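Local coordinates for DNA sulfur modification protein DndE (Escherichia coli, PDB 4LRV) that takes part in the phosphorothioate modification of DNA, in which sulfur enters the backbone, and probably binds DNA, at residues P28-A31 / A32-A35. Numbering follows the deposited sequence.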
ATOM      1  N   PRO A  28      10.502   6.262   8.110  1.00 14.90           N
ATOM      2  CA  PRO A  28      11.030   7.606   8.400  1.00 14.17           C
ATOM      3  C   PRO A  28      10.630   8.669   7.371  1.00 14.28           C
ATOM      4  O   PRO A  28      10.243   9.774   7.749  1.00 15.03           O
ATOM      5  CB  PRO A  28      12.546   7.402   8.405  1.00 13.58           C
ATOM      6  CG  PRO A  28      12.746   5.944   8.657  1.00 14.31           C
ATOM      7  CD  PRO A  28      11.577   5.253   8.010  1.00 14.75           C
ATOM      8  N   ASN A  29      10.686   8.349   6.086  1.00 14.17           N
ATOM      9  CA  ASN A  29      10.335   9.349   5.081  1.00 14.30           C
ATOM     10  C   ASN A  29       8.852   9.765   5.079  1.00 13.98           C
ATOM     11  O   ASN A  29       8.534  10.928   4.822  1.00 13.91           O
ATOM     12  CB  ASN A  29      10.828   8.948   3.680  1.00 14.34           C
ATOM     13  CG  ASN A  29      10.087   7.757   3.105  1.00 15.25           C
ATOM     14  OD1 ASN A  29       9.563   6.911   3.833  1.00 16.38           O
ATOM     15  ND2 ASN A  29      10.046   7.683   1.775  1.00 15.87           N
ATOM     16  N   ILE A  30       7.959   8.818   5.366  1.00 13.71           N
ATOM     17  CA  ILE A  30       6.534   9.120   5.468  1.00 13.77           C
ATOM     18  C   ILE A  30       6.253   9.919   6.737  1.00 13.65           C
ATOM     19  O   ILE A  30       5.379  10.777   6.749  1.00 13.57           O
ATOM     20  CB  ILE A  30       5.653   7.839   5.448  1.00 13.91           C
ATOM     21  CG1 ILE A  30       5.591   7.247   4.032  1.00 14.85           C
ATOM     22  CG2 ILE A  30       4.242   8.151   5.946  1.00 13.03           C
ATOM     23  CD1 ILE A  30       4.987   5.839   3.957  1.00 15.47           C
ATOM     24  N   ALA A  31       6.990   9.616   7.804  1.00 13.73           N
ATOM     25  CA  ALA A  31       6.819  10.315   9.066  1.00 13.63           C
ATOM     26  C   ALA A  31       7.301  11.755   8.945  1.00 13.25           C
ATOM     27  O   ALA A  31       6.761  12.655   9.589  1.00 13.34           O
ATOM     28  CB  ALA A  31       7.570   9.606  10.156  1.00 14.21           C
ATOM     29  N   ALA A  32       8.320  11.968   8.117  1.00 12.32           N
ATOM     30  CA  ALA A  32       8.814  13.298   7.857  1.00 12.00           C
ATOM     31  C   ALA A  32       7.731  14.152   7.172  1.00 12.66           C
ATOM     32  O   ALA A  32       7.562  15.331   7.497  1.00 12.71           O
ATOM     33  CB  ALA A  32      10.083  13.232   7.032  1.00 11.56           C
ATOM     34  N   ARG A  33       6.985  13.555   6.243  1.00 13.00           N
ATOM     35  CA  ARG A  33       5.873  14.252   5.609  1.00 13.64           C
ATOM     36  C   ARG A  33       4.827  14.657   6.626  1.00 14.35           C
ATOM     37  O   ARG A  33       4.442  15.833   6.692  1.00 14.78           O
ATOM     38  CB  ARG A  33       5.229  13.385   4.540  1.00 13.37           C
ATOM     39  CG  ARG A  33       6.164  13.077   3.415  1.00 13.30           C
ATOM     40  CD  ARG A  33       5.564  12.100   2.476  1.00 13.26           C
ATOM     41  NE  ARG A  33       6.634  11.403   1.787  1.00 14.54           N
ATOM     42  CZ  ARG A  33       6.455  10.362   0.987  1.00 15.28           C
ATOM     43  NH1 ARG A  33       5.233   9.885   0.770  1.00 14.13           N
ATOM     44  NH2 ARG A  33       7.512   9.799   0.410  1.00 16.23           N
ATOM     45  N   LEU A  34       4.393  13.682   7.429  1.00 14.36           N
ATOM     46  CA  LEU A  34       3.406  13.906   8.483  1.00 14.49           C
ATOM     47  C   LEU A  34       3.860  14.917   9.541  1.00 14.49           C
ATOM     48  O   LEU A  34       3.082  15.759   9.973  1.00 14.84           O
ATOM     49  CB  LEU A  34       3.044  12.584   9.155  1.00 14.36           C
ATOM     50  CG  LEU A  34       2.568  11.465   8.234  1.00 14.60           C
ATOM     51  CD1 LEU A  34       2.459  10.176   9.021  1.00 13.94           C
ATOM     52  CD2 LEU A  34       1.233  11.824   7.535  1.00 14.70           C
ATOM     53  N   ALA A  35       5.115  14.827   9.958  1.00 14.50           N
ATOM     54  CA  ALA A  35       5.666  15.775  10.916  1.00 14.41           C
ATOM     55  C   ALA A  35       5.657  17.194  10.332  1.00 14.63           C
ATOM     56  O   ALA A  35       5.140  18.114  10.957  1.00 14.93           O
ATOM     57  CB  ALA A  35       7.055  15.358  11.309  1.00 14.08           C
TER
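One face of the Arg33 guanidinium meets Ile30, whose CG1 stands 4.2 Å above the plane and is displaced toward the rim. Asn29 approaches the same group obliquely: its amide plane is turned 66° from the guanidinium, and Asn29 ND2 lies 3.6 Å from Arg33 NH2. These two donors do not bond to each other; both give hydrogen bonds to the carbonyl oxygen of Thr65, while Arg33 NE bonds that of Trp66. Arg33 CG is anti to its carbonyl carbon (chi1 -64°), and the chain then runs extended to NE, which brings the guanidinium alongside Asn29, the two side chains pointing the same way. A leucine in place of Arg33 would probably cost Trp66 O its bond from NE and leave Thr65 O to Asn29 ND2, without the second donor. Ile30 and Leu34 lie side by side, with Ile30 CG2 4.1 Å from Leu34 CD1. The i to i+4 backbone bonds of the helix run through 28-35, among them Leu34 N to Ile30 O at 3.1 Å; Arg33 N to Asn29 O is weak. This first part of helix 28-40 sets Ala31 against Leu17 and Leu20 of helix 11-23, and Ala32 and Ala35 against Val98 of helix 87-103, while its polar side reaches helix 63-67.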